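Local coordinates for putative uncharacterized protein (PDB 4RMM) that is of uncharacterised function but has a hotdog-type thioesterase domain and probably hydrolyses acyl-CoA thioesters, at residues 88-93 against 138-143; 97-102 against 132-137. One frame throughout, in Å; residues are numbered along the deposited sequence.

Contact 1: residues 88-93 against 138-143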
loop_
_atom_site.group_PDB
_atom_site.type_symbol
_atom_site.label_atom_id
_atom_site.label_comp_id
_atom_site.label_asym_id
_atom_site.label_seq_id
_atom_site.Cartn_x
_atom_site.Cartn_y
_atom_site.Cartn_z
ATOM N N PRO A 88 16.603 -0.998 2.427
ATOM C CA PRO A 88 16.754 -0.065 1.302
ATOM C C PRO A 88 15.680 1.011 1.379
ATOM O O PRO A 88 14.661 0.825 2.040
ATOM C CB PRO A 88 16.594 -0.964 0.080
ATOM C CG PRO A 88 15.676 -2.040 0.576
ATOM C CD PRO A 88 16.246 -2.343 1.946
ATOM N N LYS A 89 15.914 2.139 0.718
ATOM C CA LYS A 89 14.957 3.234 0.736
ATOM C C LYS A 89 14.193 3.326 -0.575
ATOM O O LYS A 89 14.785 3.403 -1.662
ATOM C CB LYS A 89 15.670 4.563 1.013
ATOM C CG LYS A 89 16.476 4.582 2.309
ATOM C CD LYS A 89 17.283 5.869 2.432
ATOM C CE LYS A 89 18.325 5.787 3.545
ATOM N NZ LYS A 89 19.253 6.965 3.522
ATOM N N ILE A 90 12.873 3.333 -0.462
ATOM C CA ILE A 90 12.013 3.418 -1.623
ATOM C C ILE A 90 11.920 4.849 -2.110
ATOM O O ILE A 90 11.863 5.787 -1.308
ATOM C CB ILE A 90 10.603 2.875 -1.306
ATOM C CG1 ILE A 90 9.718 2.957 -2.549
ATOM C CG2 ILE A 90 10.006 3.630 -0.100
ATOM C CD1 ILE A 90 8.588 1.944 -2.551
ATOM N N VAL A 91 11.925 5.012 -3.434
ATOM C CA VAL A 91 11.849 6.317 -4.055
ATOM C C VAL A 91 10.446 6.518 -4.599
ATOM O O VAL A 91 9.807 7.555 -4.338
ATOM C CB VAL A 91 12.913 6.446 -5.173
ATOM C CG1 VAL A 91 12.630 7.661 -6.040
ATOM C CG2 VAL A 91 14.289 6.571 -4.541
ATOM N N ASP A 92 9.956 5.530 -5.346
ATOM C CA ASP A 92 8.608 5.588 -5.895
ATOM C C ASP A 92 8.019 4.198 -6.093
ATOM O O ASP A 92 8.723 3.203 -6.068
ATOM C CB ASP A 92 8.549 6.392 -7.212
ATOM C CG ASP A 92 9.387 5.796 -8.305
ATOM O OD1 ASP A 92 9.286 4.575 -8.547
ATOM O OD2 ASP A 92 10.137 6.557 -8.944
ATOM N N PHE A 93 6.711 4.153 -6.291
ATOM C CA PHE A 93 5.979 2.902 -6.443
ATOM C C PHE A 93 4.720 3.126 -7.258
ATOM O O PHE A 93 3.928 4.012 -6.932
ATOM C CB PHE A 93 5.593 2.389 -5.061
ATOM C CG PHE A 93 4.590 1.292 -5.081
ATOM C CD1 PHE A 93 4.993 -0.052 -5.261
ATOM C CD2 PHE A 93 3.253 1.567 -4.869
ATOM C CE1 PHE A 93 4.059 -1.082 -5.215
ATOM C CE2 PHE A 93 2.309 0.534 -4.821
ATOM C CZ PHE A 93 2.710 -0.791 -4.993
ATOM N N ALA A 138 3.072 -4.265 -10.511
ATOM C CA ALA A 138 3.614 -3.071 -9.876
ATOM C C ALA A 138 5.070 -2.894 -10.239
ATOM O O ALA A 138 5.698 -3.795 -10.804
ATOM C CB ALA A 138 3.468 -3.158 -8.365
ATOM N N ARG A 139 5.594 -1.721 -9.912
ATOM C CA ARG A 139 6.984 -1.372 -10.150
ATOM C C ARG A 139 7.450 -0.411 -9.051
ATOM O O ARG A 139 6.713 0.486 -8.636
ATOM C CB ARG A 139 7.145 -0.741 -11.539
ATOM C CG ARG A 139 6.736 -1.714 -12.655
ATOM C CD ARG A 139 7.302 -1.362 -14.026
ATOM N NE ARG A 139 6.761 -2.225 -15.082
ATOM C CZ ARG A 139 5.483 -2.239 -15.451
ATOM N NH1 ARG A 139 4.612 -1.438 -14.852
ATOM N NH2 ARG A 139 5.069 -3.048 -16.421
ATOM N N ALA A 140 8.667 -0.631 -8.575
ATOM C CA ALA A 140 9.238 0.176 -7.510
ATOM C C ALA A 140 10.733 0.428 -7.699
ATOM O O ALA A 140 11.449 -0.422 -8.222
ATOM C CB ALA A 140 8.992 -0.515 -6.183
ATOM N N HIS A 141 11.188 1.607 -7.278
ATOM C CA HIS A 141 12.590 1.992 -7.364
ATOM C C HIS A 141 13.095 2.186 -5.957
ATOM O O HIS A 141 12.438 2.828 -5.138
ATOM C CB HIS A 141 12.771 3.311 -8.128
ATOM C CG HIS A 141 12.419 3.225 -9.577
ATOM N ND1 HIS A 141 11.530 4.089 -10.184
ATOM C CD2 HIS A 141 12.831 2.374 -10.547
ATOM C CE1 HIS A 141 11.411 3.773 -11.458
ATOM N NE2 HIS A 141 12.192 2.734 -11.706
ATOM N N PHE A 142 14.267 1.630 -5.674
ATOM C CA PHE A 142 14.855 1.763 -4.360
ATOM C C PHE A 142 16.255 2.315 -4.455
ATOM O O PHE A 142 16.959 2.116 -5.445
ATOM C CB PHE A 142 14.912 0.421 -3.635
ATOM C CG PHE A 142 13.567 -0.140 -3.272
ATOM C CD1 PHE A 142 12.776 -0.768 -4.235
ATOM C CD2 PHE A 142 13.101 -0.069 -1.959
ATOM C CE1 PHE A 142 11.544 -1.320 -3.901
ATOM C CE2 PHE A 142 11.867 -0.618 -1.605
ATOM C CZ PHE A 142 11.088 -1.247 -2.583
ATOM N N LEU A 143 16.654 3.012 -3.404
ATOM C CA LEU A 143 17.981 3.583 -3.337
ATOM C C LEU A 143 18.741 2.713 -2.349
ATOM O O LEU A 143 18.288 2.498 -1.232
ATOM C CB LEU A 143 17.900 5.019 -2.829
ATOM C CG LEU A 143 19.232 5.753 -2.836
ATOM C CD1 LEU A 143 19.637 6.052 -4.270
ATOM C CD2 LEU A 143 19.103 7.026 -2.026
#
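Asp92 turns its CG between its own backbone N and carbonyl carbon (chi1 62°), and His141 sets its CG beside its backbone N, anti to the carbonyl carbon; this brings the two CG atoms over the same face of the sheet, where the carboxylate and the imidazole, their planes 73° apart, meet. The nearly straight hydrogen bond runs from His141 ND1 to the syn lone pair of Asp92 OD2 (3.1 Å, 173° at the hydrogen), with OD2 in the ring plane. Asp92 OD1 is closer to ND1, at 2.8 Å, but bent enough to count as weak. The ring of His121 meets that of His141 edge-to-face. Main-chain bonds give the register: Leu143 N reaches Lys89 O at 2.6 Å and Val91 N reaches His141 O at 2.8 Å. Ile90 then lies opposite Phe142, whereas Phe93 lies opposite Ala140, so the strand of Val91 holds one extra residue, as in a beta bulge. These are neighbouring antiparallel strands of a hotdog fold, whose helix 67-80 touches Ile90, Phe93 and Phe142. On that face Ile90 CG1 stands 4.3 Å above the Phe142 ring, offset toward its rim, while Ile90 CB approaches Phe142 CE2 to 3.7 Å. Phe93 brings CE1 to 3.8 Å from Ala138 CB and meets Ala140 CB at its ring edge. Beyond Asp92 and Phe93, a strand of the second subunit continues the sheet.

Contact 2: residues 97-102 against 132-137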
loop_
_atom_site.group_PDB
_atom_site.type_symbol
_atom_site.label_atom_id
_atom_site.label_comp_id
_atom_site.label_asym_id
_atom_site.label_seq_id
_atom_site.Cartn_x
_atom_site.Cartn_y
_atom_site.Cartn_z
ATOM N N TYR A 97 -4.192 -2.056 -11.612
ATOM C CA TYR A 97 -5.119 -3.129 -11.302
ATOM C C TYR A 97 -5.665 -3.455 -12.669
ATOM O O TYR A 97 -6.307 -2.618 -13.307
ATOM C CB TYR A 97 -6.220 -2.632 -10.362
ATOM C CG TYR A 97 -5.738 -2.425 -8.935
ATOM C CD1 TYR A 97 -6.000 -3.381 -7.948
ATOM C CD2 TYR A 97 -5.011 -1.282 -8.572
ATOM C CE1 TYR A 97 -5.553 -3.209 -6.642
ATOM C CE2 TYR A 97 -4.562 -1.097 -7.259
ATOM C CZ TYR A 97 -4.839 -2.069 -6.300
ATOM O OH TYR A 97 -4.418 -1.921 -4.993
ATOM N N LEU A 98 -5.373 -4.674 -13.117
ATOM C CA LEU A 98 -5.756 -5.146 -14.446
ATOM C C LEU A 98 -7.054 -5.927 -14.525
ATOM O O LEU A 98 -7.825 -5.761 -15.461
ATOM C CB LEU A 98 -4.606 -5.995 -15.013
ATOM C CG LEU A 98 -3.296 -5.199 -15.044
ATOM C CD1 LEU A 98 -2.171 -6.077 -15.501
ATOM C CD2 LEU A 98 -3.459 -3.980 -15.963
ATOM N N ARG A 99 -7.296 -6.781 -13.544
ATOM C CA ARG A 99 -8.492 -7.602 -13.553
ATOM C C ARG A 99 -8.986 -7.836 -12.144
ATOM O O ARG A 99 -8.225 -7.798 -11.195
ATOM C CB ARG A 99 -8.191 -8.965 -14.187
ATOM C CG ARG A 99 -7.373 -8.901 -15.464
ATOM C CD ARG A 99 -6.981 -10.294 -15.932
ATOM N NE ARG A 99 -6.502 -10.273 -17.311
ATOM C CZ ARG A 99 -5.373 -9.689 -17.702
ATOM N NH1 ARG A 99 -4.595 -9.081 -16.810
ATOM N NH2 ARG A 99 -5.028 -9.701 -18.983
ATOM N N PRO A 100 -10.283 -8.098 -11.998
ATOM C CA PRO A 100 -10.822 -8.340 -10.663
ATOM C C PRO A 100 -10.120 -9.563 -10.080
ATOM O O PRO A 100 -9.521 -10.345 -10.812
ATOM C CB PRO A 100 -12.302 -8.601 -10.936
ATOM C CG PRO A 100 -12.556 -7.817 -12.199
ATOM C CD PRO A 100 -11.344 -8.121 -13.017
ATOM N N GLY A 101 -10.189 -9.726 -8.767
ATOM C CA GLY A 101 -9.569 -10.882 -8.156
ATOM C C GLY A 101 -10.589 -12.002 -8.053
ATOM O O GLY A 101 -11.794 -11.744 -7.968
ATOM N N ARG A 102 -10.118 -13.244 -8.071
ATOM C CA ARG A 102 -11.027 -14.360 -7.967
ATOM C C ARG A 102 -10.890 -14.960 -6.559
ATOM O O ARG A 102 -10.029 -14.517 -5.783
ATOM C CB ARG A 102 -10.706 -15.391 -9.082
ATOM N N SER A 132 -0.058 -14.796 -17.108
ATOM C CA SER A 132 -0.092 -14.146 -18.412
ATOM C C SER A 132 -1.220 -13.113 -18.402
ATOM O O SER A 132 -1.235 -12.183 -19.203
ATOM C CB SER A 132 -0.328 -15.195 -19.511
ATOM O OG SER A 132 -1.468 -14.892 -20.296
ATOM N N LYS A 133 -2.168 -13.307 -17.485
ATOM C CA LYS A 133 -3.311 -12.411 -17.305
ATOM C C LYS A 133 -3.306 -12.054 -15.819
ATOM O O LYS A 133 -4.198 -12.438 -15.063
ATOM C CB LYS A 133 -4.610 -13.128 -17.678
ATOM C CG LYS A 133 -4.683 -13.522 -19.149
ATOM C CD LYS A 133 -5.974 -14.246 -19.467
ATOM C CE LYS A 133 -6.068 -14.578 -20.954
ATOM N NZ LYS A 133 -7.347 -15.269 -21.300
ATOM N N PRO A 134 -2.286 -11.298 -15.385
ATOM C CA PRO A 134 -2.158 -10.900 -13.982
ATOM C C PRO A 134 -3.301 -10.067 -13.418
ATOM O O PRO A 134 -4.045 -9.424 -14.152
ATOM C CB PRO A 134 -0.804 -10.193 -13.950
ATOM C CG PRO A 134 -0.703 -9.577 -15.320
ATOM C CD PRO A 134 -1.266 -10.645 -16.234
ATOM N N VAL A 135 -3.480 -10.132 -12.103
ATOM C CA VAL A 135 -4.519 -9.360 -11.452
ATOM C C VAL A 135 -4.022 -7.909 -11.340
ATOM O O VAL A 135 -4.791 -6.958 -11.475
ATOM C CB VAL A 135 -4.811 -9.932 -10.054
ATOM C CG1 VAL A 135 -5.539 -8.917 -9.214
ATOM C CG2 VAL A 135 -5.656 -11.201 -10.197
ATOM N N ALA A 136 -2.718 -7.768 -11.132
ATOM C CA ALA A 136 -2.073 -6.467 -11.001
ATOM C C ALA A 136 -0.559 -6.576 -11.204
ATOM O O ALA A 136 0.053 -7.613 -10.925
ATOM C CB ALA A 136 -2.369 -5.882 -9.621
ATOM N N VAL A 137 0.038 -5.516 -11.729
ATOM C CA VAL A 137 1.491 -5.480 -11.911
ATOM C C VAL A 137 1.990 -4.179 -11.273
ATOM O O VAL A 137 1.390 -3.118 -11.449
ATOM C CB VAL A 137 1.901 -5.513 -13.404
ATOM C CG1 VAL A 137 1.438 -6.847 -14.058
ATOM C CG2 VAL A 137 1.297 -4.332 -14.126
#
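Arg99 lays its guanidinium over the backbone of Lys133, with Lys133 CA 3.4 Å above the group's plane and over its centre. The two side chains cross obliquely, and Lys133 CB comes within 3.4 Å of Arg99 NE. This is contact with the aliphatic root of the lysine: the Lys133 chain runs on extended, leaving NZ 6.4 Å from Arg99 NE, so the like charges do not touch. With CG anti to its carbonyl carbon and the chain extended as far as NE, Arg99 runs past Pro134 O, which CG and CD both approach, and its NH1 hydrogen-bonds that oxygen at 2.7 Å, on a lone pair in the carbonyl plane. The oxygen lies at the guanidinium edge but 20° out of its plane, and the bond is bent at the hydrogen (137°).

Val135 O takes two main-chain bonds approaching from the same face of its carbonyl plane, from Leu98 N at 2.9 Å and from Arg99 N at 3.3 Å. Beside them Leu98 CD1 touches Pro134 CG at 3.8 Å and Val137 CG1 at 4.0 Å; the Leu98 and Val137 side chains cross at about a right angle. Tyr97 pairs with Ala136 as an antiparallel non-hydrogen-bonded pair, and its OH bonds Ile66 N and Glu71 of the second subunit. On the other side of the 132-137 segment, Val135 and Ala136 both face Ala126, which makes a classic beta bulge where the 136-143 strand of the hotdog sheet begins.

Contacts 1 and 2 sample the same pair of neighbouring antiparallel strands, 89-97 and 136-143, with centres about 21 Å apart. Contact 1 lies nearer the middle of the chain, about 12 Å from its centre, against about 16 Å for contact 2, where the pairing gives way to surface loops. Both reach the second subunit: Ile90 of contact 1 packs on Tyr97 of that chain, and Tyr97 of contact 2 on its Ile90. Glu71 also relates them, since it touches Ile90 and Phe93 in its own chain and bonds Tyr97 OH across the interface. No ligand or assigned catalytic residue marks an active site here, although hotdog thioesterases commonly place theirs at such subunit interfaces.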